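Local coordinates for 3-hydroxyisobutyryl-CoA hydrolase (Mycobacterium thermoresistibile, PDB 4HDT), which probably hydrolyses 3-hydroxyisobutyryl-CoA to 3-hydroxyisobutyrate and free CoA, as a member of the crotonase-like enoyl-CoA hydratase/isomerase family, and binds zinc ions, at residues Ala224-Gly236 against Ala245-Ala257. Residues are numbered along the deposited sequence; the frame is centred on the assembly and turned at random.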
loop_
_atom_site.group_PDB
_atom_site.type_symbol
_atom_site.label_atom_id
_atom_site.label_comp_id
_atom_site.label_asym_id
_atom_site.label_seq_id
_atom_site.Cartn_x
_atom_site.Cartn_y
_atom_site.Cartn_z
ATOM N N ALA A 224 4.526 -8.574 -15.791
ATOM C CA ALA A 224 4.424 -9.982 -16.135
ATOM C C ALA A 224 5.487 -10.395 -17.153
ATOM O O ALA A 224 6.047 -11.469 -17.045
ATOM C CB ALA A 224 3.038 -10.345 -16.642
ATOM N N GLU A 225 5.742 -9.545 -18.127
ATOM C CA GLU A 225 6.793 -9.847 -19.104
ATOM C C GLU A 225 8.205 -9.855 -18.509
ATOM O O GLU A 225 9.105 -10.449 -19.123
ATOM C CB GLU A 225 6.725 -8.846 -20.247
ATOM C CG GLU A 225 5.420 -8.951 -21.014
ATOM C CD GLU A 225 5.427 -8.170 -22.319
ATOM O OE1 GLU A 225 6.482 -7.616 -22.681
ATOM O OE2 GLU A 225 4.365 -8.118 -22.985
ATOM N N GLN A 226 8.422 -9.168 -17.387
ATOM C CA GLN A 226 9.731 -9.131 -16.715
ATOM C C GLN A 226 9.919 -10.280 -15.740
ATOM O O GLN A 226 10.944 -10.325 -15.074
ATOM C CB GLN A 226 9.935 -7.836 -15.931
ATOM C CG GLN A 226 9.660 -6.557 -16.685
ATOM C CD GLN A 226 10.162 -6.577 -18.090
ATOM O OE1 GLN A 226 11.357 -6.805 -18.339
ATOM N NE2 GLN A 226 9.266 -6.316 -19.047
ATOM N N ARG A 227 8.922 -11.155 -15.586
ATOM C CA ARG A 227 9.001 -12.159 -14.518
ATOM C C ARG A 227 10.228 -13.084 -14.573
ATOM O O ARG A 227 10.716 -13.538 -13.544
ATOM C CB ARG A 227 7.749 -13.038 -14.456
ATOM C CG ARG A 227 7.780 -13.903 -13.195
ATOM C CD ARG A 227 6.469 -14.536 -12.916
ATOM N NE ARG A 227 6.598 -15.694 -12.044
ATOM C CZ ARG A 227 5.586 -16.493 -11.768
ATOM N NH1 ARG A 227 4.395 -16.246 -12.314
ATOM N NH2 ARG A 227 5.771 -17.537 -10.984
ATOM N N SER A 228 10.702 -13.382 -15.776
ATOM C CA SER A 228 11.808 -14.299 -15.930
ATOM C C SER A 228 13.029 -13.814 -15.146
ATOM O O SER A 228 13.590 -14.561 -14.337
ATOM C CB SER A 228 12.180 -14.445 -17.412
ATOM O OG SER A 228 12.376 -13.162 -18.024
ATOM N N TRP A 229 13.432 -12.560 -15.370
ATOM C CA TRP A 229 14.657 -12.035 -14.725
ATOM C C TRP A 229 14.404 -11.606 -13.275
ATOM O O TRP A 229 15.305 -11.660 -12.432
ATOM C CB TRP A 229 15.343 -10.903 -15.523
ATOM C CG TRP A 229 14.560 -9.630 -15.738
ATOM C CD1 TRP A 229 13.888 -9.282 -16.861
ATOM C CD2 TRP A 229 14.383 -8.546 -14.819
ATOM N NE1 TRP A 229 13.295 -8.082 -16.720
ATOM C CE2 TRP A 229 13.592 -7.582 -15.477
ATOM C CE3 TRP A 229 14.844 -8.264 -13.531
ATOM C CZ2 TRP A 229 13.232 -6.385 -14.876
ATOM C CZ3 TRP A 229 14.484 -7.089 -12.947
ATOM C CH2 TRP A 229 13.688 -6.158 -13.614
ATOM N N ILE A 230 13.179 -11.197 -12.979
ATOM C CA ILE A 230 12.793 -10.953 -11.587
ATOM C C ILE A 230 12.939 -12.234 -10.765
ATOM O O ILE A 230 13.612 -12.242 -9.755
ATOM C CB ILE A 230 11.374 -10.346 -11.503
ATOM C CG1 ILE A 230 11.390 -8.917 -12.037
ATOM C CG2 ILE A 230 10.894 -10.326 -10.054
ATOM C CD1 ILE A 230 10.020 -8.307 -12.323
ATOM N N ASP A 231 12.341 -13.327 -11.231
ATOM C CA ASP A 231 12.429 -14.598 -10.502
ATOM C C ASP A 231 13.877 -15.110 -10.440
ATOM O O ASP A 231 14.278 -15.706 -9.439
ATOM C CB ASP A 231 11.546 -15.643 -11.170
ATOM C CG ASP A 231 10.083 -15.431 -10.907
ATOM O OD1 ASP A 231 9.694 -14.420 -10.260
ATOM O OD2 ASP A 231 9.296 -16.310 -11.350
ATOM N N GLU A 232 14.660 -14.855 -11.489
ATOM C CA GLU A 232 16.071 -15.217 -11.528
ATOM C C GLU A 232 16.871 -14.508 -10.454
ATOM O O GLU A 232 17.737 -15.086 -9.836
ATOM C CB GLU A 232 16.656 -14.823 -12.896
ATOM C CG GLU A 232 18.172 -14.982 -13.103
ATOM C CD GLU A 232 18.666 -14.429 -14.435
ATOM O OE1 GLU A 232 17.794 -13.987 -15.225
ATOM O OE2 GLU A 232 19.898 -14.477 -14.712
ATOM N N CYS A 233 16.618 -13.222 -10.308
ATOM C CA CYS A 233 17.518 -12.365 -9.568
ATOM C C CYS A 233 17.087 -12.142 -8.142
ATOM O O CYS A 233 17.943 -11.857 -7.288
ATOM C CB CYS A 233 17.691 -11.013 -10.289
ATOM S SG CYS A 233 18.527 -11.178 -11.888
ATOM N N TYR A 234 15.793 -12.238 -7.856
ATOM C CA TYR A 234 15.308 -11.934 -6.511
ATOM C C TYR A 234 15.241 -13.148 -5.588
ATOM O O TYR A 234 14.644 -13.075 -4.532
ATOM C CB TYR A 234 13.959 -11.191 -6.582
ATOM C CG TYR A 234 14.024 -9.722 -6.998
ATOM C CD1 TYR A 234 14.002 -9.342 -8.324
ATOM C CD2 TYR A 234 14.067 -8.729 -6.037
ATOM C CE1 TYR A 234 14.024 -7.996 -8.698
ATOM C CE2 TYR A 234 14.102 -7.391 -6.382
ATOM C CZ TYR A 234 14.058 -7.012 -7.696
ATOM O OH TYR A 234 14.047 -5.709 -8.067
ATOM N N THR A 235 15.869 -14.280 -5.959
ATOM C CA THR A 235 15.925 -15.413 -5.045
ATOM C C THR A 235 17.093 -15.383 -4.055
ATOM O O THR A 235 17.164 -16.266 -3.170
ATOM C CB THR A 235 15.963 -16.723 -5.829
ATOM O OG1 THR A 235 16.998 -16.631 -6.796
ATOM C CG2 THR A 235 14.643 -16.935 -6.494
ATOM N N GLY A 236 17.920 -14.348 -4.135
ATOM C CA GLY A 236 19.093 -14.213 -3.295
ATOM C C GLY A 236 18.754 -14.097 -1.820
ATOM O O GLY A 236 17.688 -13.593 -1.472
ATOM N N ALA A 245 22.992 -10.033 -8.444
ATOM C CA ALA A 245 22.400 -10.842 -9.496
ATOM C C ALA A 245 21.791 -9.969 -10.590
ATOM O O ALA A 245 21.928 -10.259 -11.774
ATOM C CB ALA A 245 21.334 -11.743 -8.905
ATOM N N LEU A 246 21.085 -8.901 -10.190
ATOM C CA LEU A 246 20.502 -7.988 -11.173
ATOM C C LEU A 246 21.638 -7.396 -12.034
ATOM O O LEU A 246 21.508 -7.297 -13.253
ATOM C CB LEU A 246 19.720 -6.844 -10.486
ATOM C CG LEU A 246 18.425 -7.238 -9.814
ATOM C CD1 LEU A 246 17.956 -6.169 -8.821
ATOM C CD2 LEU A 246 17.356 -7.556 -10.863
ATOM N N ARG A 247 22.760 -7.052 -11.418
ATOM C CA ARG A 247 23.858 -6.482 -12.208
ATOM C C ARG A 247 24.478 -7.520 -13.099
ATOM O O ARG A 247 24.790 -7.227 -14.259
ATOM C CB ARG A 247 24.901 -5.800 -11.333
ATOM C CG ARG A 247 24.291 -4.598 -10.626
ATOM C CD ARG A 247 25.233 -3.468 -10.444
ATOM N NE ARG A 247 24.642 -2.306 -9.786
ATOM C CZ ARG A 247 23.839 -1.401 -10.360
ATOM N NH1 ARG A 247 23.433 -1.512 -11.619
ATOM N NH2 ARG A 247 23.410 -0.381 -9.636
ATOM N N ALA A 248 24.649 -8.729 -12.575
ATOM C CA ALA A 248 25.257 -9.777 -13.356
ATOM C C ALA A 248 24.412 -10.193 -14.567
ATOM O O ALA A 248 25.002 -10.604 -15.592
ATOM C CB ALA A 248 25.621 -10.995 -12.515
ATOM N N HIS A 249 23.079 -10.116 -14.478
ATOM C CA HIS A 249 22.182 -10.466 -15.590
ATOM C C HIS A 249 22.441 -9.617 -16.813
ATOM O O HIS A 249 22.278 -10.093 -17.946
ATOM C CB HIS A 249 20.709 -10.505 -15.151
ATOM C CG HIS A 249 19.719 -10.718 -16.255
ATOM N ND1 HIS A 249 19.530 -11.941 -16.879
ATOM C CD2 HIS A 249 18.766 -9.902 -16.748
ATOM C CE1 HIS A 249 18.531 -11.843 -17.736
ATOM N NE2 HIS A 249 18.066 -10.602 -17.687
ATOM N N ASP A 250 22.967 -8.405 -16.589
ATOM C CA ASP A 250 23.605 -7.611 -17.662
ATOM C C ASP A 250 22.586 -7.258 -18.734
ATOM O O ASP A 250 22.799 -7.514 -19.919
ATOM C CB ASP A 250 24.798 -8.390 -18.279
ATOM C CG ASP A 250 25.853 -7.492 -18.968
ATOM O OD1 ASP A 250 25.737 -6.234 -18.995
ATOM O OD2 ASP A 250 26.819 -8.094 -19.444
ATOM N N ALA A 251 21.464 -6.689 -18.320
ATOM C CA ALA A 251 20.426 -6.253 -19.265
ATOM C C ALA A 251 19.783 -5.004 -18.698
ATOM O O ALA A 251 19.836 -4.766 -17.476
ATOM C CB ALA A 251 19.382 -7.311 -19.476
ATOM N N PRO A 252 19.212 -4.173 -19.579
ATOM C CA PRO A 252 18.800 -2.851 -19.112
ATOM C C PRO A 252 17.743 -2.837 -17.991
ATOM O O PRO A 252 17.912 -2.066 -17.028
ATOM C CB PRO A 252 18.276 -2.184 -20.396
ATOM C CG PRO A 252 19.028 -2.839 -21.473
ATOM C CD PRO A 252 19.179 -4.267 -21.055
ATOM N N ALA A 253 16.679 -3.635 -18.079
ATOM C CA ALA A 253 15.628 -3.539 -17.066
ATOM C C ALA A 253 16.123 -3.961 -15.677
ATOM O O ALA A 253 15.792 -3.328 -14.654
ATOM C CB ALA A 253 14.385 -4.336 -17.454
ATOM N N ALA A 254 16.879 -5.057 -15.621
ATOM C CA ALA A 254 17.534 -5.490 -14.386
ATOM C C ALA A 254 18.505 -4.427 -13.842
ATOM O O ALA A 254 18.542 -4.195 -12.648
ATOM C CB ALA A 254 18.230 -6.840 -14.606
ATOM N N GLY A 255 19.303 -3.807 -14.719
ATOM C CA GLY A 255 20.257 -2.771 -14.290
ATOM C C GLY A 255 19.551 -1.590 -13.695
ATOM O O GLY A 255 20.027 -1.022 -12.707
ATOM N N GLU A 256 18.442 -1.204 -14.312
ATOM C CA GLU A 256 17.592 -0.137 -13.836
ATOM C C GLU A 256 17.034 -0.446 -12.459
ATOM O O GLU A 256 16.976 0.434 -11.578
ATOM C CB GLU A 256 16.412 0.088 -14.761
ATOM N N ALA A 257 16.609 -1.689 -12.253
ATOM C CA ALA A 257 16.141 -2.115 -10.942
ATOM C C ALA A 257 17.237 -2.015 -9.916
ATOM O O ALA A 257 17.023 -1.504 -8.826
ATOM C CB ALA A 257 15.591 -3.534 -10.991
#
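Ala245 begins the contact by resting its CB 4.0 Å from CB of Cys233, where the backbones come nearest. At the next position, Leu246 sends CD2 between Cys233 and Trp229: the methyl lies 3.5 Å from Cys233 CB and meets the Trp229 ring at its edge, while CD1 lies 4.0 Å from Tyr234 OH, an oxygen hydrogen-bonded to His167 ND1. His249, its CG anti to the backbone N (chi1 174°), lays one imidazole face over Trp229 CB, 3.5 Å from NE2. Its ND1 gives Glu232 OE2 a weak, bent hydrogen bond of 3.4 Å, with the carboxylate almost perpendicular to the imidazole.

Beyond His249 the chain turns at Asp250, which has positive phi, and Ala251 occupies the N-cap position of the next helix. Helix 227-233 thus packs on two successive helices of the crotonase-like chain, away from the zinc sites; between N-to-C axis directions of the short segments it makes 132° with 245-249 and 49° with 252-257.

Trp229 is a knob in a hole formed by His249, Ala253, Ala254 and Ala257. Ala253 CB approaches CZ2 obliquely at 3.5 Å, and Ala254 CB makes a CH-pi contact over the six-membered ring. The opposite indole face is covered by Gln226 O and Ile230 CG1, and a nearly straight bond from NE1 to Gln226 OE1 (2.8 Å), in the ring plane, restrains its rotation. Ala257 CB lies near both Trp229 CH2 and Tyr234 OH.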